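Nicotinate-nucleotide pyrophosphorylase (Francisella tularensis subsp. tularensis, PDB 3TQV) probably catalyses the decarboxylating transfer of a phosphoribosyl group from 5-phospho-alpha-D-ribose 1-diphosphate to quinolinate, yielding nicotinate ribonucleotide for NAD(+) biosynthesis. Local coordinates at residues R24-E29 with E107-N112; W79-A84 with A89-F94; D170-K175 with K193-N198; E230-A235 with V257-T262. All blocks are in the same frame, centred on the assembly; numbering follows the deposited sequence.

Contact 1: R24-E29 with E107-N112; sequences RESLAE and ERTILN
Two helices, 16-31 and 100-130, pack against each other where S26 and L27 of the first meet T109 of the second, a buried contact carried by few atoms. The backbones come nearest at L27 and T109, whose CA atoms are 6.8 Å apart. T109 presents both branches to its neighbour. Its methyl group, CG2, lies anti to the backbone N, while OG1 sits beside that N (chi1 -52°). The split lets one short side chain do apolar and polar work at once. CG2 touches S26 CB at 3.9 Å and the L27 methyl CD2 at 3.8 Å, with the leucine crossing the threonine at about a right angle. That same CD2 also rests 3.8 Å from T109 OG1, so a single leucine methyl covers both branches. The hydroxyl reaches the other helix through a water: this water donates to S26 O at 2.6 Å and is hydrogen-bonded to T109 OG1 at 2.8 Å. Around this pair, L27 also touches Q70 of helix 61-71, and P146 of the second subunit packs on S26. One turn further along, the E29 carboxylate accepts backbone N-H bonds from G147 and R149 of that subunit, placing helix 16-31 at the dimer interface. With no direct hydrogen bond between them, the segments meet through aliphatic packing and one bridging water, which gives the buried threonine hydroxyl a polar partner.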
loop_
_atom_site.group_PDB
_atom_site.type_symbol
_atom_site.label_atom_id
_atom_site.label_comp_id
_atom_site.label_asym_id
_atom_site.label_seq_id
_atom_site.Cartn_x
_atom_site.Cartn_y
_atom_site.Cartn_z
ATOM N N ARG B 24 7.572 6.928 -13.552
ATOM C CA ARG B 24 8.973 7.346 -13.567
ATOM C C ARG B 24 9.775 6.890 -12.328
ATOM O O ARG B 24 10.739 6.132 -12.441
ATOM C CB ARG B 24 9.020 8.867 -13.703
ATOM C CG ARG B 24 10.401 9.478 -13.646
ATOM C CD ARG B 24 10.911 9.751 -15.034
ATOM N NE ARG B 24 9.952 10.515 -15.829
ATOM C CZ ARG B 24 9.853 10.437 -17.156
ATOM N NH1 ARG B 24 10.654 9.620 -17.840
ATOM N NH2 ARG B 24 8.950 11.171 -17.804
ATOM N N GLU B 25 9.377 7.368 -11.153
ATOM C CA GLU B 25 10.008 6.987 -9.893
ATOM C C GLU B 25 9.993 5.459 -9.624
ATOM O O GLU B 25 10.928 4.915 -9.038
ATOM C CB GLU B 25 9.357 7.750 -8.733
ATOM C CG GLU B 25 9.734 9.218 -8.666
ATOM C CD GLU B 25 8.760 10.038 -7.819
ATOM O OE1 GLU B 25 7.934 9.429 -7.100
ATOM O OE2 GLU B 25 8.805 11.293 -7.883
ATOM N N SER B 26 8.929 4.784 -10.055
ATOM C CA SER B 26 8.807 3.321 -9.958
ATOM C C SER B 26 9.806 2.581 -10.820
ATOM O O SER B 26 10.284 1.522 -10.454
ATOM C CB SER B 26 7.420 2.885 -10.415
ATOM O OG SER B 26 6.608 2.570 -9.308
ATOM N N LEU B 27 10.072 3.119 -11.998
ATOM C CA LEU B 27 10.942 2.468 -12.958
ATOM C C LEU B 27 12.369 2.612 -12.485
ATOM O O LEU B 27 13.161 1.673 -12.544
ATOM C CB LEU B 27 10.780 3.113 -14.342
ATOM C CG LEU B 27 9.466 2.890 -15.089
ATOM C CD1 LEU B 27 9.486 3.619 -16.413
ATOM C CD2 LEU B 27 9.229 1.403 -15.309
ATOM N N ALA B 28 12.684 3.813 -12.020
ATOM C CA ALA B 28 13.999 4.143 -11.515
ATOM C C ALA B 28 14.401 3.224 -10.352
ATOM O O ALA B 28 15.399 2.504 -10.429
ATOM C CB ALA B 28 14.024 5.610 -11.077
ATOM N N GLU B 29 13.621 3.253 -9.277
ATOM C CA GLU B 29 13.941 2.492 -8.084
ATOM C C GLU B 29 14.204 1.036 -8.436
ATOM O O GLU B 29 14.905 0.326 -7.706
ATOM C CB GLU B 29 12.790 2.578 -7.081
ATOM C CG GLU B 29 11.582 1.698 -7.415
ATOM C CD GLU B 29 10.410 1.872 -6.445
ATOM O OE1 GLU B 29 9.295 1.462 -6.805
ATOM O OE2 GLU B 29 10.593 2.410 -5.329
ATOM N N GLU B 107 7.604 -5.594 -17.067
ATOM C CA GLU B 107 6.734 -6.543 -16.391
ATOM C C GLU B 107 6.336 -6.211 -14.947
ATOM O O GLU B 107 5.177 -5.879 -14.662
ATOM C CB GLU B 107 7.371 -7.921 -16.427
ATOM C CG GLU B 107 6.433 -9.000 -15.956
ATOM C CD GLU B 107 7.095 -10.357 -15.898
ATOM O OE1 GLU B 107 8.012 -10.600 -16.714
ATOM O OE2 GLU B 107 6.702 -11.174 -15.035
ATOM N N ARG B 108 7.304 -6.340 -14.046
ATOM C CA ARG B 108 7.082 -6.231 -12.615
ATOM C C ARG B 108 6.385 -4.903 -12.252
ATOM O O ARG B 108 5.390 -4.893 -11.516
ATOM C CB ARG B 108 8.432 -6.369 -11.901
ATOM C CG ARG B 108 8.399 -6.904 -10.480
ATOM C CD ARG B 108 7.002 -7.099 -9.937
ATOM N NE ARG B 108 6.493 -8.402 -10.324
ATOM C CZ ARG B 108 5.266 -8.836 -10.073
ATOM N NH1 ARG B 108 4.405 -8.064 -9.429
ATOM N NH2 ARG B 108 4.909 -10.049 -10.462
ATOM N N THR B 109 6.906 -3.796 -12.785
ATOM C CA THR B 109 6.316 -2.480 -12.571
ATOM C C THR B 109 4.863 -2.457 -13.034
ATOM O O THR B 109 3.987 -2.046 -12.296
ATOM C CB THR B 109 7.122 -1.346 -13.284
ATOM O OG1 THR B 109 8.507 -1.411 -12.921
ATOM C CG2 THR B 109 6.592 0.023 -12.906
ATOM N N ILE B 110 4.598 -2.900 -14.254
ATOM C CA ILE B 110 3.215 -2.933 -14.736
ATOM C C ILE B 110 2.288 -3.640 -13.754
ATOM O O ILE B 110 1.292 -3.072 -13.290
ATOM C CB ILE B 110 3.069 -3.650 -16.082
ATOM C CG1 ILE B 110 3.742 -2.846 -17.193
ATOM C CG2 ILE B 110 1.607 -3.848 -16.396
ATOM C CD1 ILE B 110 3.597 -3.490 -18.587
ATOM N N LEU B 111 2.603 -4.886 -13.427
ATOM C CA LEU B 111 1.659 -5.619 -12.617
ATOM C C LEU B 111 1.672 -5.226 -11.138
ATOM O O LEU B 111 0.708 -5.481 -10.418
ATOM C CB LEU B 111 1.678 -7.130 -12.901
ATOM C CG LEU B 111 2.775 -8.135 -12.619
ATOM C CD1 LEU B 111 2.330 -9.036 -11.487
ATOM C CD2 LEU B 111 2.978 -8.954 -13.873
ATOM N N ASN B 112 2.724 -4.542 -10.702
ATOM C CA ASN B 112 2.699 -3.934 -9.371
ATOM C C ASN B 112 1.680 -2.804 -9.247
ATOM O O ASN B 112 1.164 -2.537 -8.164
ATOM C CB ASN B 112 4.078 -3.435 -8.953
ATOM C CG ASN B 112 4.934 -4.533 -8.375
ATOM O OD1 ASN B 112 6.137 -4.365 -8.191
ATOM N ND2 ASN B 112 4.321 -5.674 -8.101
HETATM O O HOH W 1 8.967 -0.674 -10.287
#

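Contact 2: W79-A84 with A89-F94; sequences WLYSDA and ANARIF
W79 and F94 form an antiparallel, non-hydrogen-bonded pair, their CA atoms 4.3 Å apart and their side chains side by side on one face of the sheet. From CB, the tryptophan turns its CG anti to the carbonyl carbon (chi1 -69°), which lays the indole along the phenylalanine. CD2 and CE3 lie under F94 CB, which stands over the face of the six-membered ring as a CH-pi contact, 4.0 Å from its centroid. At the far end CZ3 meets F94 CD2 at 3.6 Å, and CH2 touches the same atom. The two rings are oblique to each other, their planes at 52°. On the pyrrole side NE1 is hydrogen-bonded to N65 OD1 of helix 61-71. Beyond this pair the regular pairing stops: I93 O accepts from L80 N at 2.7 Å and, weakly, from Y81 N at 3.4 Å. R92 O then lies at the edge of the Y81 ring, 3.5 Å from CD2, while A91 CB reaches the phenol end. Two successive N-H groups sharing one carbonyl resemble a classic beta bulge, here where strand 76-79, outermost in this chain's four-stranded antiparallel sheet, ends.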
loop_
_atom_site.group_PDB
_atom_site.type_symbol
_atom_site.label_atom_id
_atom_site.label_comp_id
_atom_site.label_asym_id
_atom_site.label_seq_id
_atom_site.Cartn_x
_atom_site.Cartn_y
_atom_site.Cartn_z
ATOM N N TRP B 79 -6.107 -3.893 -24.768
ATOM C CA TRP B 79 -6.860 -4.153 -23.560
ATOM C C TRP B 79 -8.146 -4.941 -23.831
ATOM O O TRP B 79 -8.989 -4.546 -24.646
ATOM C CB TRP B 79 -7.169 -2.829 -22.869
ATOM C CG TRP B 79 -5.948 -2.168 -22.287
ATOM C CD1 TRP B 79 -5.168 -1.206 -22.868
ATOM C CD2 TRP B 79 -5.369 -2.427 -20.999
ATOM N NE1 TRP B 79 -4.147 -0.850 -22.023
ATOM C CE2 TRP B 79 -4.246 -1.584 -20.870
ATOM C CE3 TRP B 79 -5.697 -3.286 -19.943
ATOM C CZ2 TRP B 79 -3.445 -1.581 -19.728
ATOM C CZ3 TRP B 79 -4.900 -3.279 -18.811
ATOM C CH2 TRP B 79 -3.788 -2.433 -18.714
ATOM N N LEU B 80 -8.288 -6.062 -23.140
ATOM C CA LEU B 80 -9.487 -6.883 -23.267
ATOM C C LEU B 80 -10.528 -6.491 -22.228
ATOM O O LEU B 80 -11.699 -6.794 -22.370
ATOM C CB LEU B 80 -9.148 -8.377 -23.156
ATOM C CG LEU B 80 -8.503 -9.004 -24.395
ATOM C CD1 LEU B 80 -6.998 -8.746 -24.467
ATOM C CD2 LEU B 80 -8.764 -10.491 -24.382
ATOM N N TYR B 81 -10.071 -5.843 -21.166
ATOM C CA TYR B 81 -10.948 -5.264 -20.171
ATOM C C TYR B 81 -10.474 -3.850 -19.896
ATOM O O TYR B 81 -9.296 -3.553 -20.060
ATOM C CB TYR B 81 -10.907 -6.080 -18.885
ATOM C CG TYR B 81 -11.584 -7.411 -19.009
ATOM C CD1 TYR B 81 -12.915 -7.568 -18.638
ATOM C CD2 TYR B 81 -10.898 -8.513 -19.506
ATOM C CE1 TYR B 81 -13.553 -8.791 -18.754
ATOM C CE2 TYR B 81 -11.524 -9.746 -19.632
ATOM C CZ TYR B 81 -12.859 -9.880 -19.258
ATOM O OH TYR B 81 -13.496 -11.101 -19.383
ATOM N N SER B 82 -11.392 -2.982 -19.493
ATOM C CA SER B 82 -11.045 -1.618 -19.126
ATOM C C SER B 82 -11.219 -1.389 -17.624
ATOM O O SER B 82 -11.872 -2.181 -16.927
ATOM C CB SER B 82 -11.890 -0.618 -19.919
ATOM O OG SER B 82 -13.273 -0.963 -19.897
ATOM N N ASP B 83 -10.627 -0.305 -17.132
ATOM C CA ASP B 83 -10.733 0.066 -15.729
ATOM C C ASP B 83 -12.178 0.194 -15.281
ATOM O O ASP B 83 -12.953 0.929 -15.885
ATOM C CB ASP B 83 -10.031 1.395 -15.483
ATOM C CG ASP B 83 -8.558 1.231 -15.193
ATOM O OD1 ASP B 83 -7.985 0.173 -15.534
ATOM O OD2 ASP B 83 -7.975 2.170 -14.622
ATOM N N ALA B 84 -12.519 -0.529 -14.218
ATOM C CA ALA B 84 -13.801 -0.403 -13.522
ATOM C C ALA B 84 -14.765 -1.491 -13.943
ATOM O O ALA B 84 -15.974 -1.438 -13.664
ATOM C CB ALA B 84 -14.404 0.994 -13.688
ATOM N N ALA B 89 -12.113 -14.512 -12.979
ATOM C CA ALA B 89 -10.913 -15.304 -12.708
ATOM C C ALA B 89 -10.405 -16.022 -13.959
ATOM O O ALA B 89 -11.190 -16.639 -14.688
ATOM C CB ALA B 89 -11.174 -16.308 -11.589
ATOM N N ASN B 90 -9.101 -15.902 -14.199
ATOM C CA ASN B 90 -8.407 -16.617 -15.269
ATOM C C ASN B 90 -8.578 -16.018 -16.655
ATOM O O ASN B 90 -8.273 -16.656 -17.659
ATOM C CB ASN B 90 -8.758 -18.110 -15.249
ATOM C CG ASN B 90 -8.198 -18.812 -14.013
ATOM O OD1 ASN B 90 -7.024 -18.608 -13.638
ATOM N ND2 ASN B 90 -9.040 -19.615 -13.352
ATOM N N ALA B 91 -9.040 -14.775 -16.703
ATOM C CA ALA B 91 -9.242 -14.085 -17.966
ATOM C C ALA B 91 -8.033 -13.227 -18.307
ATOM O O ALA B 91 -7.299 -12.783 -17.413
ATOM C CB ALA B 91 -10.494 -13.231 -17.905
ATOM N N ARG B 92 -7.830 -12.997 -19.603
ATOM C CA ARG B 92 -6.728 -12.178 -20.075
ATOM C C ARG B 92 -7.164 -10.723 -20.049
ATOM O O ARG B 92 -8.175 -10.371 -20.662
ATOM C CB ARG B 92 -6.346 -12.559 -21.506
ATOM C CG ARG B 92 -5.783 -13.953 -21.713
ATOM C CD ARG B 92 -5.243 -14.063 -23.134
ATOM N NE ARG B 92 -4.761 -15.401 -23.478
ATOM C CZ ARG B 92 -4.135 -15.691 -24.616
ATOM N NH1 ARG B 92 -3.909 -14.734 -25.504
ATOM N NH2 ARG B 92 -3.725 -16.925 -24.864
ATOM N N ILE B 93 -6.414 -9.866 -19.359
ATOM C CA ILE B 93 -6.791 -8.457 -19.304
ATOM C C ILE B 93 -6.182 -7.625 -20.432
ATOM O O ILE B 93 -6.819 -6.699 -20.950
ATOM C CB ILE B 93 -6.523 -7.826 -17.924
ATOM C CG1 ILE B 93 -5.093 -8.102 -17.467
ATOM C CG2 ILE B 93 -7.493 -8.392 -16.897
ATOM C CD1 ILE B 93 -4.885 -7.889 -15.990
ATOM N N PHE B 94 -4.963 -7.954 -20.835
ATOM C CA PHE B 94 -4.378 -7.243 -21.960
ATOM C C PHE B 94 -3.395 -8.122 -22.685
ATOM O O PHE B 94 -3.001 -9.157 -22.173
ATOM C CB PHE B 94 -3.724 -5.921 -21.524
ATOM C CG PHE B 94 -2.507 -6.093 -20.642
ATOM C CD1 PHE B 94 -1.245 -6.281 -21.204
ATOM C CD2 PHE B 94 -2.626 -6.056 -19.264
ATOM C CE1 PHE B 94 -0.120 -6.444 -20.403
ATOM C CE2 PHE B 94 -1.520 -6.218 -18.454
ATOM C CZ PHE B 94 -0.256 -6.415 -19.018
#

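Contact 3: D170-K175 with K193-N198; sequences DAYLIK and KKLDSN
Y172 and L195 meet at about a right angle, the phenol of the strand residue reaching out to the last turn of helix 185-195. The tyrosine CG is anti to the carbonyl carbon (chi1 -88°), sending the ring outward from strand 171-174 towards the helix, where even the closest CA atoms, those of Y172 and K193, remain 9.5 Å apart. Its tip does most of the touching: OH comes to L195 CB at 3.3 Å and, less closely, to the methyl L195 CD1 at 3.8 Å. The leucine thus offers the flank of its side chain to the hydroxyl, and no hydrogen bond links the two segments. Along the ring's edge, near its plane, D196 O approaches Y172 CE2 at 4.1 Å. The chain leaves helical geometry at D196 and is then held by an Asx turn in which D196 OD2 accepts from N198 N at 2.7 Å. A192 of the same helix, V201 of the neighbouring strand and I36 of the second subunit also touch the Y172 side chain, while L40 of that subunit packs on L195. K175, just past the end of the strand, is a predicted substrate-binding residue at the N-cap of the next helix. Strand 171-174, helix 185-195 and parallel strand 200-205, hydrogen-bonded to the first, make a beta-alpha-beta crossover, the repeating element of the alpha/beta barrel seen in the C-terminal domain of this family.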
loop_
_atom_site.group_PDB
_atom_site.type_symbol
_atom_site.label_atom_id
_atom_site.label_comp_id
_atom_site.label_asym_id
_atom_site.label_seq_id
_atom_site.Cartn_x
_atom_site.Cartn_y
_atom_site.Cartn_z
ATOM N N ASP B 170 -10.206 21.001 -0.023
ATOM C CA ASP B 170 -11.481 21.058 -0.742
ATOM C C ASP B 170 -12.729 21.035 0.155
ATOM O O ASP B 170 -13.842 21.310 -0.305
ATOM C CB ASP B 170 -11.564 19.958 -1.824
ATOM C CG ASP B 170 -11.207 18.554 -1.297
ATOM O OD1 ASP B 170 -10.604 18.431 -0.211
ATOM O OD2 ASP B 170 -11.516 17.570 -1.997
ATOM N N ALA B 171 -12.551 20.711 1.430
ATOM C CA ALA B 171 -13.702 20.562 2.300
ATOM C C ALA B 171 -13.349 20.733 3.768
ATOM O O ALA B 171 -12.189 20.584 4.157
ATOM C CB ALA B 171 -14.344 19.238 2.066
ATOM N N TYR B 172 -14.359 21.054 4.574
ATOM C CA TYR B 172 -14.163 21.328 5.997
ATOM C C TYR B 172 -14.477 20.091 6.781
ATOM O O TYR B 172 -15.477 19.461 6.502
ATOM C CB TYR B 172 -15.132 22.410 6.476
ATOM C CG TYR B 172 -14.649 23.821 6.336
ATOM C CD1 TYR B 172 -13.393 24.202 6.806
ATOM C CD2 TYR B 172 -15.456 24.786 5.747
ATOM C CE1 TYR B 172 -12.953 25.521 6.689
ATOM C CE2 TYR B 172 -15.030 26.106 5.620
ATOM C CZ TYR B 172 -13.778 26.468 6.089
ATOM O OH TYR B 172 -13.362 27.774 5.955
ATOM N N LEU B 173 -13.649 19.747 7.766
ATOM C CA LEU B 173 -13.963 18.619 8.654
ATOM C C LEU B 173 -13.683 18.977 10.085
ATOM O O LEU B 173 -12.546 18.915 10.531
ATOM C CB LEU B 173 -13.201 17.342 8.283
ATOM C CG LEU B 173 -13.561 16.103 9.130
ATOM C CD1 LEU B 173 -15.071 16.000 9.402
ATOM C CD2 LEU B 173 -13.043 14.799 8.512
ATOM N N ILE B 174 -14.732 19.362 10.803
ATOM C CA ILE B 174 -14.590 19.882 12.159
ATOM C C ILE B 174 -14.696 18.775 13.186
ATOM O O ILE B 174 -15.745 18.131 13.282
ATOM C CB ILE B 174 -15.657 20.921 12.471
ATOM C CG1 ILE B 174 -15.594 22.059 11.441
ATOM C CG2 ILE B 174 -15.490 21.435 13.905
ATOM C CD1 ILE B 174 -16.846 22.914 11.384
ATOM N N LYS B 175 -13.611 18.583 13.951
ATOM C CA LYS B 175 -13.460 17.480 14.913
ATOM C C LYS B 175 -13.453 17.950 16.374
ATOM O O LYS B 175 -13.504 19.154 16.645
ATOM C CB LYS B 175 -12.170 16.699 14.623
ATOM C CG LYS B 175 -12.209 15.909 13.325
ATOM C CD LYS B 175 -10.891 15.208 13.049
ATOM C CE LYS B 175 -11.014 14.253 11.864
ATOM N NZ LYS B 175 -9.845 14.314 10.924
ATOM N N LYS B 193 -17.908 29.135 7.663
ATOM C CA LYS B 193 -18.666 29.700 6.550
ATOM C C LYS B 193 -18.122 31.086 6.217
ATOM O O LYS B 193 -18.053 31.479 5.043
ATOM C CB LYS B 193 -20.155 29.820 6.901
ATOM C CG LYS B 193 -21.007 28.567 6.735
ATOM C CD LYS B 193 -22.423 28.972 6.298
ATOM C CE LYS B 193 -23.388 27.778 6.192
ATOM N NZ LYS B 193 -24.833 28.206 6.059
ATOM N N LYS B 194 -17.747 31.823 7.263
ATOM C CA LYS B 194 -17.216 33.172 7.118
ATOM C C LYS B 194 -15.965 33.219 6.220
ATOM O O LYS B 194 -15.806 34.123 5.381
ATOM C CB LYS B 194 -16.914 33.762 8.497
ATOM C CG LYS B 194 -16.135 35.074 8.471
ATOM C CD LYS B 194 -17.041 36.291 8.312
ATOM C CE LYS B 194 -16.798 37.276 9.444
ATOM N NZ LYS B 194 -16.813 36.568 10.761
ATOM N N LEU B 195 -15.082 32.242 6.399
ATOM C CA LEU B 195 -13.862 32.153 5.602
ATOM C C LEU B 195 -14.165 31.889 4.125
ATOM O O LEU B 195 -13.891 32.729 3.262
ATOM C CB LEU B 195 -12.934 31.086 6.185
ATOM C CG LEU B 195 -12.441 31.454 7.593
ATOM C CD1 LEU B 195 -11.735 30.308 8.300
ATOM C CD2 LEU B 195 -11.550 32.696 7.528
ATOM N N ASP B 196 -14.737 30.727 3.833
ATOM C CA ASP B 196 -15.177 30.417 2.477
ATOM C C ASP B 196 -16.583 29.844 2.555
ATOM O O ASP B 196 -16.807 28.846 3.221
ATOM C CB ASP B 196 -14.203 29.440 1.789
ATOM C CG ASP B 196 -14.472 29.294 0.282
ATOM O OD1 ASP B 196 -13.564 29.589 -0.531
ATOM O OD2 ASP B 196 -15.589 28.877 -0.092
ATOM N N SER B 197 -17.532 30.485 1.885
ATOM C CA SER B 197 -18.923 30.047 1.943
ATOM C C SER B 197 -19.206 28.920 0.951
ATOM O O SER B 197 -20.269 28.301 0.992
ATOM C CB SER B 197 -19.869 31.220 1.673
ATOM O OG SER B 197 -19.929 31.509 0.286
ATOM N N ASN B 198 -18.250 28.657 0.066
ATOM C CA ASN B 198 -18.439 27.681 -0.999
ATOM C C ASN B 198 -18.057 26.260 -0.608
ATOM O O ASN B 198 -18.260 25.320 -1.379
ATOM C CB ASN B 198 -17.648 28.082 -2.246
ATOM C CG ASN B 198 -18.241 29.278 -2.948
ATOM O OD1 ASN B 198 -18.842 30.147 -2.313
ATOM N ND2 ASN B 198 -18.084 29.331 -4.267
#

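Contact 4: E230-A235 with V257-T262; sequences EDIDIA and VAIAKT
I232 and D233 both touch T262, the isoleucine through its CG2 methyl and the aspartate through one carboxylate oxygen. I232 CG2 touches T262 OG1 at 3.4 Å and lies a little farther from T262 CB and T262 CG2, the two side chains meeting at about a right angle. D233 OD1 comes to T262 CB at 3.8 Å. At its other branch I232 packs CD1 on I259 CG1 at 4.3 Å, adding an apolar contact. A water bridges the polar groups, donating to D233 OD1 at 3.0 Å and to T262 O. The helices involved, 229-239 and 256-260, belong to consecutive beta-alpha units of the C-terminal alpha/beta barrel: the first leads into strand 244-248, and the second leads from that strand to 266-268. What positions T262 is its own hydroxyl, set between the backbone N and the carbonyl carbon (chi1 73°) and so turned back on the helix. OG1 donates to I259 O at 2.6 Å, with a C=O...donor angle of 166°, and I259 O also receives T262 N at 3.1 Å, so one carbonyl holds two donors of the same residue. OG1 accepts in turn from V264 N, an ST turn that starts the chain towards strand 266-268. Farther out, F227 and V264 touch I232, while V247 and I267, from the two strands beneath, touch I259.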
loop_
_atom_site.group_PDB
_atom_site.type_symbol
_atom_site.label_atom_id
_atom_site.label_comp_id
_atom_site.label_asym_id
_atom_site.label_seq_id
_atom_site.Cartn_x
_atom_site.Cartn_y
_atom_site.Cartn_z
ATOM N N GLU B 230 -28.500 1.476 17.977
ATOM C CA GLU B 230 -29.591 2.297 18.469
ATOM C C GLU B 230 -29.384 3.811 18.257
ATOM O O GLU B 230 -30.289 4.510 17.806
ATOM C CB GLU B 230 -29.829 1.998 19.943
ATOM C CG GLU B 230 -30.859 2.918 20.586
ATOM C CD GLU B 230 -30.396 3.488 21.914
ATOM O OE1 GLU B 230 -29.194 3.813 22.026
ATOM O OE2 GLU B 230 -31.228 3.601 22.844
ATOM N N ASP B 231 -28.204 4.322 18.582
ATOM C CA ASP B 231 -27.971 5.752 18.422
ATOM C C ASP B 231 -27.967 6.148 16.954
ATOM O O ASP B 231 -28.430 7.230 16.594
ATOM C CB ASP B 231 -26.675 6.189 19.091
ATOM C CG ASP B 231 -26.833 6.363 20.573
ATOM O OD1 ASP B 231 -27.989 6.477 21.020
ATOM O OD2 ASP B 231 -25.812 6.392 21.288
ATOM N N ILE B 232 -27.437 5.276 16.106
ATOM C CA ILE B 232 -27.505 5.529 14.680
ATOM C C ILE B 232 -28.986 5.660 14.311
ATOM O O ILE B 232 -29.372 6.561 13.558
ATOM C CB ILE B 232 -26.833 4.420 13.847
ATOM C CG1 ILE B 232 -25.347 4.316 14.190
ATOM C CG2 ILE B 232 -26.975 4.723 12.371
ATOM C CD1 ILE B 232 -24.650 3.126 13.585
ATOM N N ASP B 233 -29.818 4.774 14.854
ATOM C CA ASP B 233 -31.244 4.845 14.578
ATOM C C ASP B 233 -31.805 6.194 14.981
ATOM O O ASP B 233 -32.445 6.863 14.174
ATOM C CB ASP B 233 -31.998 3.715 15.273
ATOM C CG ASP B 233 -31.755 2.374 14.613
ATOM O OD1 ASP B 233 -31.674 2.349 13.353
ATOM O OD2 ASP B 233 -31.634 1.368 15.355
ATOM N N ILE B 234 -31.555 6.599 16.223
ATOM C CA ILE B 234 -31.976 7.914 16.689
ATOM C C ILE B 234 -31.560 9.007 15.716
ATOM O O ILE B 234 -32.366 9.861 15.349
ATOM C CB ILE B 234 -31.299 8.284 18.008
ATOM C CG1 ILE B 234 -31.448 7.161 19.042
ATOM C CG2 ILE B 234 -31.838 9.619 18.500
ATOM C CD1 ILE B 234 -32.851 6.969 19.580
ATOM N N ALA B 235 -30.281 8.974 15.334
ATOM C CA ALA B 235 -29.659 9.999 14.498
ATOM C C ALA B 235 -30.392 10.153 13.186
ATOM O O ALA B 235 -30.771 11.264 12.798
ATOM C CB ALA B 235 -28.175 9.667 14.245
ATOM N N VAL B 257 -23.020 -4.273 7.072
ATOM C CA VAL B 257 -24.416 -4.637 6.819
ATOM C C VAL B 257 -25.378 -4.241 7.942
ATOM O O VAL B 257 -26.481 -3.736 7.689
ATOM C CB VAL B 257 -24.562 -6.151 6.581
ATOM C CG1 VAL B 257 -26.043 -6.554 6.533
ATOM C CG2 VAL B 257 -23.829 -6.561 5.315
ATOM N N ALA B 258 -24.963 -4.498 9.179
ATOM C CA ALA B 258 -25.737 -4.093 10.343
ATOM C C ALA B 258 -25.978 -2.583 10.336
ATOM O O ALA B 258 -27.094 -2.115 10.595
ATOM C CB ALA B 258 -25.024 -4.501 11.610
ATOM N N ILE B 259 -24.924 -1.826 10.049
ATOM C CA ILE B 259 -25.012 -0.376 9.976
ATOM C C ILE B 259 -25.845 0.082 8.793
ATOM O O ILE B 259 -26.632 1.026 8.893
ATOM C CB ILE B 259 -23.623 0.248 9.874
ATOM C CG1 ILE B 259 -22.874 0.032 11.194
ATOM C CG2 ILE B 259 -23.724 1.728 9.535
ATOM C CD1 ILE B 259 -21.389 -0.190 11.035
ATOM N N ALA B 260 -25.674 -0.585 7.660
ATOM C CA ALA B 260 -26.413 -0.201 6.463
ATOM C C ALA B 260 -27.921 -0.439 6.630
ATOM O O ALA B 260 -28.736 0.211 5.980
ATOM C CB ALA B 260 -25.876 -0.947 5.257
ATOM N N LYS B 261 -28.280 -1.378 7.501
ATOM C CA LYS B 261 -29.687 -1.689 7.760
ATOM C C LYS B 261 -30.418 -0.522 8.444
ATOM O O LYS B 261 -31.645 -0.525 8.563
ATOM C CB LYS B 261 -29.822 -2.972 8.598
ATOM C CG LYS B 261 -29.484 -4.234 7.842
ATOM C CD LYS B 261 -29.564 -5.499 8.721
ATOM C CE LYS B 261 -29.370 -6.766 7.882
ATOM N NZ LYS B 261 -29.363 -8.001 8.688
ATOM N N THR B 262 -29.649 0.466 8.890
ATOM C CA THR B 262 -30.185 1.595 9.637
ATOM C C THR B 262 -30.668 2.645 8.664
ATOM O O THR B 262 -31.551 3.443 8.987
ATOM C CB THR B 262 -29.115 2.244 10.535
ATOM O OG1 THR B 262 -28.195 2.974 9.724
ATOM C CG2 THR B 262 -28.365 1.199 11.325
HETATM O O HOH W 2 -33.126 3.337 10.947
#

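Contacts 1 and 2 belong to the N-terminal half, contacts 3 and 4 to the alpha/beta barrel. In sequence contact 2 falls between the two segments of contact 1, and strand 92-97 runs on into helix 100-130; their centres are 20 Å apart, and I110 CG2 packs on F94 CZ at 4.1 Å. Contacts 3 and 4 follow in series, about 27 Å apart between centres, associated with the same parallel sheet: contact 3 includes strand 171-174, outermost in this chain, and the helices of contact 4 pack against it. Contacts 1 and 3, about 38 Å apart on opposite sides of the chain's centre, both touch the second subunit. Dimerisation therefore engages both domains, whereas contacts 2 and 4 pack within the chain.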